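Local coordinates for protein tryptophan decarboxylase 1 (Oryza sativa subsp. japonica, PDB 6KHO) that catalyses the pyridoxal phosphate-dependent decarboxylation of L-tryptophan to tryptamine and of 5-hydroxy-L-tryptophan to serotonin, working as a homodimer, at residues Thr346-Leu360 and Thr371-Arg383. Residues are numbered along the deposited sequence; the frame is centred on the assembly and turned at random.
Sequences THRLTGSLETNPEYL and TDLKDMQVGVGRR. With PLP (pyridoxal-5'-phosphate), chain J; ACT (acetate ion), chain D.
Lys374 has its buried ammonium group held three ways, by Thr355 O, Thr355 OG1 and Asp375 OD1. The two threonine bonds cross the contact: NZ lies 2.7 Å from Thr355 O and 3.0 Å from Thr355 OG1. The amine sits well above the carbonyl plane, 51° out of it. With chi1 at 56°, Thr355 places OG1 near enough to its own carbonyl oxygen for both to accept from NZ. A lysine suits the place, since its long chain runs past Leu360, whose CD1 packs 3.8 Å from Lys374 CE, before turning at its last torsion toward the threonine and the neighbouring carboxylate. There Asp375 OD1 makes a salt bridge with Lys374 NZ (2.9 Å) on its syn side and takes a weak bond from Thr355 N. One water lies within bonding distance of Leu353 O, Thr355 OG1 and Asp375 OD1; another donates to Thr355 O.

Beyond this polar knot, side chains of helix 346-353 cover backbone. Leu353 CB and Thr350 CG2 lie over Asp375 O, which, like Met376 O and Gln377 N, is buried without a hydrogen-bond partner in the model. Flexible Met376 bends so that SD meets Thr350 CG2 at 3.8 Å and CE meets Leu349 CD2.

Farther along, both segments run to the cofactor site at the dimer interface. Gly381 N donates almost straight to PLP O3P (2.7 Å, 177°), and Val380 N to O2P. Tyr359, the proton donor of the active site, is hydrogen-bonded to His214 of the second subunit; an acetate, probably from the crystallisation liquor, lies at its hydroxyl. The lysine's charge is thus balanced locally by Asp375, which probably stabilises both ionised forms, and the polar network ties the chain leading to Tyr359 to that leading to the phosphate-binding backbone.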
ATOM      1  N   THR A 346      -4.766  20.939   0.304  1.00 33.17           N
ATOM      2  CA  THR A 346      -3.792  19.958   0.771  1.00 33.27           C
ATOM      3  C   THR A 346      -3.282  20.290   2.167  1.00 33.46           C
ATOM      4  O   THR A 346      -2.962  19.381   2.941  1.00 31.31           O
ATOM      5  CB  THR A 346      -2.643  19.846  -0.222  1.00 34.71           C
ATOM      6  OG1 THR A 346      -1.864  21.046  -0.182  1.00 35.16           O
ATOM      7  CG2 THR A 346      -3.199  19.655  -1.614  1.00 33.53           C
ATOM      8  N   HIS A 347      -3.245  21.577   2.524  1.00 32.45           N
ATOM      9  CA  HIS A 347      -2.788  21.977   3.854  1.00 35.65           C
ATOM     10  C   HIS A 347      -3.600  21.303   4.966  1.00 33.47           C
ATOM     11  O   HIS A 347      -3.061  21.018   6.043  1.00 30.21           O
ATOM     12  CB  HIS A 347      -2.853  23.504   3.962  1.00 37.79           C
ATOM     13  CG  HIS A 347      -2.262  24.063   5.221  1.00 43.69           C
ATOM     14  ND1 HIS A 347      -0.974  23.785   5.633  1.00 47.53           N
ATOM     15  CD2 HIS A 347      -2.780  24.907   6.149  1.00 44.71           C
ATOM     16  CE1 HIS A 347      -0.727  24.426   6.763  1.00 41.31           C
ATOM     17  NE2 HIS A 347      -1.804  25.118   7.093  1.00 43.70           N
ATOM     18  N   ARG A 348      -4.886  21.028   4.721  1.00 32.91           N
ATOM     19  CA  ARG A 348      -5.701  20.327   5.714  1.00 35.61           C
ATOM     20  C   ARG A 348      -5.190  18.909   5.954  1.00 34.30           C
ATOM     21  O   ARG A 348      -5.285  18.396   7.076  1.00 32.24           O
ATOM     22  CB  ARG A 348      -7.173  20.283   5.269  1.00 33.97           C
ATOM     23  CG  ARG A 348      -7.892  21.639   5.115  1.00 40.88           C
ATOM     24  CD  ARG A 348      -8.641  22.067   6.391  1.00 46.64           C
ATOM     25  NE  ARG A 348      -9.489  23.245   6.176  1.00 55.91           N
ATOM     26  CZ  ARG A 348      -9.866  24.092   7.139  1.00 58.13           C
ATOM     27  NH1 ARG A 348     -10.641  25.138   6.854  1.00 55.89           N
ATOM     28  NH2 ARG A 348      -9.466  23.899   8.392  1.00 51.75           N
ATOM     29  N   LEU A 349      -4.658  18.252   4.915  1.00 31.22           N
ATOM     30  CA  LEU A 349      -4.127  16.899   5.082  1.00 30.15           C
ATOM     31  C   LEU A 349      -2.703  16.917   5.617  1.00 29.76           C
ATOM     32  O   LEU A 349      -2.382  16.201   6.573  1.00 28.42           O
ATOM     33  CB  LEU A 349      -4.166  16.139   3.759  1.00 31.87           C
ATOM     34  CG  LEU A 349      -5.230  15.069   3.577  1.00 35.04           C
ATOM     35  CD1 LEU A 349      -6.596  15.628   3.884  1.00 40.85           C
ATOM     36  CD2 LEU A 349      -5.162  14.577   2.138  1.00 40.11           C
ATOM     37  N   THR A 350      -1.828  17.723   5.013  1.00 27.18           N
ATOM     38  CA  THR A 350      -0.442  17.734   5.465  1.00 29.70           C
ATOM     39  C   THR A 350      -0.343  18.200   6.915  1.00 31.89           C
ATOM     40  O   THR A 350       0.545  17.754   7.645  1.00 30.65           O
ATOM     41  CB  THR A 350       0.421  18.616   4.548  1.00 30.91           C
ATOM     42  OG1 THR A 350      -0.107  19.953   4.522  1.00 30.65           O
ATOM     43  CG2 THR A 350       0.428  18.061   3.116  1.00 32.00           C
ATOM     44  N   GLY A 351      -1.281  19.039   7.370  1.00 32.58           N
ATOM     45  CA  GLY A 351      -1.264  19.470   8.764  1.00 29.22           C
ATOM     46  C   GLY A 351      -1.336  18.316   9.749  1.00 33.70           C
ATOM     47  O   GLY A 351      -0.688  18.338  10.799  1.00 34.48           O
ATOM     48  N   SER A 352      -2.114  17.285   9.416  1.00 30.12           N
ATOM     49  CA  SER A 352      -2.204  16.088  10.247  1.00 30.75           C
ATOM     50  C   SER A 352      -1.146  15.034   9.924  1.00 30.77           C
ATOM     51  O   SER A 352      -0.767  14.256  10.809  1.00 30.54           O
ATOM     52  CB  SER A 352      -3.584  15.447  10.089  1.00 32.34           C
ATOM     53  OG  SER A 352      -4.602  16.312  10.548  1.00 36.59           O
ATOM     54  N   LEU A 353      -0.654  14.980   8.683  1.00 27.83           N
ATOM     55  CA  LEU A 353       0.124  13.832   8.217  1.00 25.92           C
ATOM     56  C   LEU A 353       1.619  14.097   8.101  1.00 29.46           C
ATOM     57  O   LEU A 353       2.391  13.138   7.954  1.00 27.61           O
ATOM     58  CB  LEU A 353      -0.400  13.361   6.852  1.00 26.94           C
ATOM     59  CG  LEU A 353      -1.853  12.894   6.791  1.00 28.15           C
ATOM     60  CD1 LEU A 353      -2.279  12.647   5.353  1.00 27.20           C
ATOM     61  CD2 LEU A 353      -2.008  11.642   7.635  1.00 29.25           C
ATOM     62  N   GLU A 354       2.051  15.354   8.155  1.00 28.13           N
ATOM     63  CA  GLU A 354       3.449  15.661   7.884  1.00 30.56           C
ATOM     64  C   GLU A 354       4.337  15.267   9.058  1.00 30.87           C
ATOM     65  O   GLU A 354       3.900  15.223  10.213  1.00 32.32           O
ATOM     66  CB  GLU A 354       3.633  17.150   7.569  1.00 31.20           C
ATOM     67  CG  GLU A 354       3.409  18.078   8.782  1.00 35.37           C
ATOM     68  CD  GLU A 354       3.243  19.541   8.387  1.00 40.40           C
ATOM     69  OE1 GLU A 354       3.666  19.912   7.266  1.00 41.46           O
ATOM     70  OE2 GLU A 354       2.681  20.316   9.195  1.00 42.99           O
ATOM     71  N   THR A 355       5.589  14.938   8.733  1.00 30.52           N
ATOM     72  CA  THR A 355       6.678  14.735   9.679  1.00 31.96           C
ATOM     73  C   THR A 355       7.903  15.445   9.118  1.00 31.32           C
ATOM     74  O   THR A 355       7.958  15.773   7.931  1.00 29.51           O
ATOM     75  CB  THR A 355       7.008  13.250   9.895  1.00 33.67           C
ATOM     76  OG1 THR A 355       7.313  12.634   8.626  1.00 31.62           O
ATOM     77  CG2 THR A 355       5.843  12.529  10.555  1.00 30.59           C
ATOM     78  N   ASN A 356       8.893  15.685   9.968  1.00 28.99           N
ATOM     79  CA  ASN A 356      10.109  16.375   9.533  1.00 32.56           C
ATOM     80  C   ASN A 356      11.330  15.737  10.182  1.00 32.95           C
ATOM     81  O   ASN A 356      12.111  16.407  10.859  1.00 34.75           O
ATOM     82  CB  ASN A 356      10.021  17.873   9.839  1.00 36.42           C
ATOM     83  CG  ASN A 356      11.026  18.699   9.026  1.00 42.46           C
ATOM     84  OD1 ASN A 356      11.456  18.299   7.936  1.00 41.31           O
ATOM     85  ND2 ASN A 356      11.410  19.854   9.561  1.00 43.22           N
ATOM     86  N   PRO A 357      11.534  14.430   9.974  1.00 31.58           N
ATOM     87  CA  PRO A 357      12.700  13.771  10.572  1.00 34.00           C
ATOM     88  C   PRO A 357      13.988  14.278   9.940  1.00 32.36           C
ATOM     89  O   PRO A 357      14.045  14.560   8.738  1.00 28.69           O
ATOM     90  CB  PRO A 357      12.467  12.291  10.261  1.00 35.65           C
ATOM     91  CG  PRO A 357      11.728  12.310   8.979  1.00 34.03           C
ATOM     92  CD  PRO A 357      10.826  13.536   9.037  1.00 31.13           C
ATOM     93  N   GLU A 358      15.025  14.388  10.775  1.00 30.13           N
ATOM     94  CA  GLU A 358      16.271  15.020  10.353  1.00 31.55           C
ATOM     95  C   GLU A 358      16.885  14.308   9.150  1.00 32.28           C
ATOM     96  O   GLU A 358      17.396  14.959   8.226  1.00 29.82           O
ATOM     97  CB  GLU A 358      17.253  15.034  11.525  1.00 35.16           C
ATOM     98  CG  GLU A 358      18.604  15.655  11.218  1.00 34.19           C
ATOM     99  CD  GLU A 358      18.512  17.158  11.009  1.00 36.53           C
ATOM    100  OE1 GLU A 358      17.826  17.837  11.812  1.00 39.13           O
ATOM    101  OE2 GLU A 358      19.105  17.654  10.025  1.00 33.18           O
ATOM    102  N   TYR A 359      16.827  12.975   9.133  1.00 27.97           N
ATOM    103  CA  TYR A 359      17.530  12.226   8.090  1.00 30.69           C
ATOM    104  C   TYR A 359      16.917  12.432   6.699  1.00 30.19           C
ATOM    105  O   TYR A 359      17.585  12.150   5.695  1.00 31.26           O
ATOM    106  CB  TYR A 359      17.593  10.736   8.461  1.00 30.45           C
ATOM    107  CG  TYR A 359      16.373   9.913   8.086  1.00 31.80           C
ATOM    108  CD1 TYR A 359      15.194  10.009   8.806  1.00 31.66           C
ATOM    109  CD2 TYR A 359      16.411   9.029   7.011  1.00 33.03           C
ATOM    110  CE1 TYR A 359      14.072   9.265   8.460  1.00 33.76           C
ATOM    111  CE2 TYR A 359      15.301   8.270   6.663  1.00 33.06           C
ATOM    112  CZ  TYR A 359      14.135   8.393   7.384  1.00 37.18           C
ATOM    113  OH  TYR A 359      13.030   7.640   7.033  1.00 34.04           O
ATOM    114  N   LEU A 360      15.704  12.973   6.607  1.00 29.39           N
ATOM    115  CA  LEU A 360      15.076  13.227   5.313  1.00 25.86           C
ATOM    116  C   LEU A 360      15.165  14.682   4.871  1.00 27.88           C
ATOM    117  O   LEU A 360      14.719  15.000   3.759  1.00 25.90           O
ATOM    118  CB  LEU A 360      13.607  12.814   5.345  1.00 27.87           C
ATOM    119  CG  LEU A 360      13.316  11.320   5.522  1.00 30.07           C
ATOM    120  CD1 LEU A 360      11.819  11.071   5.500  1.00 31.61           C
ATOM    121  CD2 LEU A 360      13.986  10.534   4.436  1.00 29.85           C
ATOM    122  N   THR A 371       5.845  19.206  -2.886  1.00 36.68           N
ATOM    123  CA  THR A 371       5.090  18.445  -1.897  1.00 36.26           C
ATOM    124  C   THR A 371       5.735  17.070  -1.772  1.00 33.81           C
ATOM    125  O   THR A 371       5.837  16.339  -2.762  1.00 38.37           O
ATOM    126  CB  THR A 371       3.605  18.324  -2.257  1.00 41.25           C
ATOM    127  OG1 THR A 371       3.007  19.622  -2.280  1.00 38.78           O
ATOM    128  CG2 THR A 371       2.861  17.501  -1.193  1.00 39.65           C
ATOM    129  N   ASP A 372       6.224  16.747  -0.576  1.00 29.72           N
ATOM    130  CA  ASP A 372       6.733  15.408  -0.306  1.00 28.26           C
ATOM    131  C   ASP A 372       5.544  14.515   0.008  1.00 30.27           C
ATOM    132  O   ASP A 372       4.771  14.807   0.931  1.00 25.29           O
ATOM    133  CB  ASP A 372       7.735  15.432   0.847  1.00 26.39           C
ATOM    134  CG  ASP A 372       8.915  16.345   0.560  1.00 30.18           C
ATOM    135  OD1 ASP A 372       9.520  16.203  -0.524  1.00 26.04           O
ATOM    136  OD2 ASP A 372       9.231  17.211   1.403  1.00 28.53           O
ATOM    137  N   LEU A 373       5.373  13.450  -0.783  1.00 26.24           N
ATOM    138  CA  LEU A 373       4.114  12.721  -0.724  1.00 29.20           C
ATOM    139  C   LEU A 373       4.009  11.812   0.492  1.00 25.15           C
ATOM    140  O   LEU A 373       2.907  11.340   0.795  1.00 28.78           O
ATOM    141  CB  LEU A 373       3.887  11.938  -2.024  1.00 32.12           C
ATOM    142  CG  LEU A 373       3.658  12.905  -3.206  1.00 31.59           C
ATOM    143  CD1 LEU A 373       3.656  12.193  -4.556  1.00 29.25           C
ATOM    144  CD2 LEU A 373       2.396  13.719  -3.044  1.00 31.99           C
ATOM    145  N   LYS A 374       5.093  11.610   1.244  1.00 24.55           N
ATOM    146  CA  LYS A 374       4.934  11.034   2.576  1.00 25.99           C
ATOM    147  C   LYS A 374       3.994  11.864   3.452  1.00 30.25           C
ATOM    148  O   LYS A 374       3.388  11.322   4.385  1.00 28.22           O
ATOM    149  CB  LYS A 374       6.284  10.903   3.268  1.00 25.66           C
ATOM    150  CG  LYS A 374       6.956  12.238   3.578  1.00 26.41           C
ATOM    151  CD  LYS A 374       8.216  11.996   4.411  1.00 28.12           C
ATOM    152  CE  LYS A 374       8.843  13.294   4.866  1.00 37.47           C
ATOM    153  NZ  LYS A 374       8.012  13.902   5.957  1.00 33.00           N
ATOM    154  N   ASP A 375       3.840  13.154   3.164  1.00 26.74           N
ATOM    155  CA  ASP A 375       3.000  14.029   3.963  1.00 26.87           C
ATOM    156  C   ASP A 375       1.547  14.003   3.508  1.00 27.22           C
ATOM    157  O   ASP A 375       0.733  14.757   4.043  1.00 28.44           O
ATOM    158  CB  ASP A 375       3.540  15.467   3.922  1.00 29.29           C
ATOM    159  CG  ASP A 375       4.933  15.607   4.541  1.00 29.51           C
ATOM    160  OD1 ASP A 375       5.337  14.779   5.383  1.00 29.69           O
ATOM    161  OD2 ASP A 375       5.632  16.570   4.182  1.00 31.33           O
ATOM    162  N   MET A 376       1.202  13.143   2.547  1.00 27.17           N
ATOM    163  CA  MET A 376      -0.163  12.995   2.057  1.00 28.08           C
ATOM    164  C   MET A 376      -0.686  11.570   2.223  1.00 28.03           C
ATOM    165  O   MET A 376      -1.708  11.221   1.626  1.00 28.47           O
ATOM    166  CB  MET A 376      -0.251  13.408   0.585  1.00 29.42           C
ATOM    167  CG  MET A 376       0.097  14.857   0.331  1.00 30.42           C
ATOM    168  SD  MET A 376      -1.360  15.877   0.560  1.00 38.08           S
ATOM    169  CE  MET A 376      -2.344  15.410  -0.869  1.00 35.17           C
ATOM    170  N   GLN A 377      -0.017  10.741   3.025  1.00 25.98           N
ATOM    171  CA  GLN A 377      -0.356   9.322   3.145  1.00 27.06           C
ATOM    172  C   GLN A 377      -0.027   8.872   4.558  1.00 27.74           C
ATOM    173  O   GLN A 377       0.541   9.631   5.352  1.00 26.19           O
ATOM    174  CB  GLN A 377       0.423   8.470   2.129  1.00 26.80           C
ATOM    175  CG  GLN A 377       1.920   8.464   2.422  1.00 25.50           C
ATOM    176  CD  GLN A 377       2.753   7.662   1.407  1.00 29.28           C
ATOM    177  OE1 GLN A 377       2.333   7.440   0.272  1.00 31.25           O
ATOM    178  NE2 GLN A 377       3.933   7.222   1.831  1.00 27.04           N
ATOM    179  N   VAL A 378      -0.334   7.607   4.850  1.00 26.54           N
ATOM    180  CA  VAL A 378      -0.036   7.051   6.174  1.00 27.84           C
ATOM    181  C   VAL A 378       1.459   6.785   6.342  1.00 29.18           C
ATOM    182  O   VAL A 378       2.069   7.186   7.343  1.00 28.99           O
ATOM    183  CB  VAL A 378      -0.875   5.779   6.411  1.00 30.54           C
ATOM    184  CG1 VAL A 378      -0.350   4.989   7.623  1.00 26.94           C
ATOM    185  CG2 VAL A 378      -2.348   6.169   6.591  1.00 30.03           C
ATOM    186  N   GLY A 379       2.081   6.103   5.375  1.00 26.79           N
ATOM    187  CA  GLY A 379       3.441   5.623   5.523  1.00 31.59           C
ATOM    188  C   GLY A 379       4.499   6.610   5.045  1.00 32.03           C
ATOM    189  O   GLY A 379       4.219   7.757   4.694  1.00 28.33           O
ATOM    190  N   VAL A 380       5.747   6.137   5.035  1.00 27.78           N
ATOM    191  CA  VAL A 380       6.876   6.959   4.603  1.00 27.29           C
ATOM    192  C   VAL A 380       7.233   6.582   3.168  1.00 29.11           C
ATOM    193  O   VAL A 380       7.038   7.383   2.248  1.00 27.99           O
ATOM    194  CB  VAL A 380       8.087   6.815   5.545  1.00 31.03           C
ATOM    195  CG1 VAL A 380       9.201   7.803   5.157  1.00 32.47           C
ATOM    196  CG2 VAL A 380       7.663   7.059   6.990  1.00 31.46           C
ATOM    197  N   GLY A 381       7.735   5.357   2.961  1.00 24.93           N
ATOM    198  CA  GLY A 381       8.092   4.920   1.624  1.00 29.22           C
ATOM    199  C   GLY A 381       6.883   4.744   0.720  1.00 29.92           C
ATOM    200  O   GLY A 381       5.737   4.660   1.168  1.00 29.66           O
ATOM    201  N   ARG A 382       7.144   4.699  -0.589  1.00 25.12           N
ATOM    202  CA  ARG A 382       6.085   4.525  -1.578  1.00 28.68           C
ATOM    203  C   ARG A 382       6.705   4.159  -2.921  1.00 30.52           C
ATOM    204  O   ARG A 382       7.793   4.637  -3.253  1.00 27.00           O
ATOM    205  CB  ARG A 382       5.228   5.797  -1.721  1.00 28.83           C
ATOM    206  CG  ARG A 382       6.023   7.077  -2.054  1.00 28.62           C
ATOM    207  CD  ARG A 382       5.297   8.349  -1.586  1.00 31.43           C
ATOM    208  NE  ARG A 382       3.865   8.278  -1.853  1.00 32.52           N
ATOM    209  CZ  ARG A 382       3.318   8.526  -3.039  1.00 32.11           C
ATOM    210  NH1 ARG A 382       4.092   8.881  -4.061  1.00 32.47           N
ATOM    211  NH2 ARG A 382       2.007   8.429  -3.200  1.00 31.24           N
ATOM    212  N   ARG A 383       5.995   3.312  -3.673  1.00 27.65           N
ATOM    213  CA  ARG A 383       6.325   2.929  -5.039  1.00 32.08           C
ATOM    214  C   ARG A 383       6.061   4.079  -6.008  1.00 28.08           C
ATOM    215  O   ARG A 383       5.288   4.998  -5.738  1.00 29.55           O
ATOM    216  CB  ARG A 383       5.473   1.736  -5.501  1.00 30.69           C
ATOM    217  CG  ARG A 383       5.881   0.390  -4.953  1.00 35.46           C
ATOM    218  CD  ARG A 383       4.933  -0.708  -5.475  1.00 36.20           C
ATOM    219  NE  ARG A 383       4.844  -0.714  -6.935  1.00 32.53           N
ATOM    220  CZ  ARG A 383       5.666  -1.376  -7.735  1.00 37.61           C
ATOM    221  NH1 ARG A 383       6.666  -2.110  -7.232  1.00 38.43           N
ATOM    222  NH2 ARG A 383       5.484  -1.310  -9.046  1.00 36.68           N
TER
HETATM  223  N1  PLP J 601      10.951   2.263  11.068  1.00 35.40           N
HETATM  224  C2  PLP J 601      12.200   1.847  10.671  1.00 36.15           C
HETATM  225  C2A PLP J 601      13.165   1.249  11.666  1.00 34.72           C
HETATM  226  C3  PLP J 601      12.558   1.978   9.338  1.00 35.56           C
HETATM  227  O3  PLP J 601      13.800   1.555   8.950  1.00 36.98           O
HETATM  228  C4  PLP J 601      11.664   2.510   8.403  1.00 36.71           C
HETATM  229  C4A PLP J 601      11.706   1.981   6.997  1.00 34.86           C
HETATM  230  C5  PLP J 601      10.421   2.948   8.828  1.00 34.32           C
HETATM  231  C6  PLP J 601      10.064   2.814  10.164  1.00 37.04           C
HETATM  232  C5A PLP J 601       9.452   3.558   7.832  1.00 35.08           C
HETATM  233  O4P PLP J 601       8.654   2.554   7.270  1.00 37.76           O
HETATM  234  P   PLP J 601       7.626   2.759   6.055  1.00 32.19           P
HETATM  235  O1P PLP J 601       7.413   1.374   5.498  1.00 31.72           O
HETATM  236  O2P PLP J 601       6.361   3.338   6.650  1.00 34.90           O
HETATM  237  O3P PLP J 601       8.138   3.678   4.978  1.00 38.75           O
HETATM  238  C   ACT D 602      12.894   4.733   4.725  1.00 46.68           C
HETATM  239  O   ACT D 602      11.833   4.103   4.339  1.00 46.97           O
HETATM  240  OXT ACT D 602      12.984   5.856   5.317  1.00 41.38           O
HETATM  241  CH3 ACT D 602      14.286   4.049   4.431  1.00 36.56           C
HETATM  242  O   HOH W   1       5.107  12.212   6.882  1.00 37.94           O
HETATM  243  O   HOH W   2       7.280  17.643   5.744  1.00 42.52           O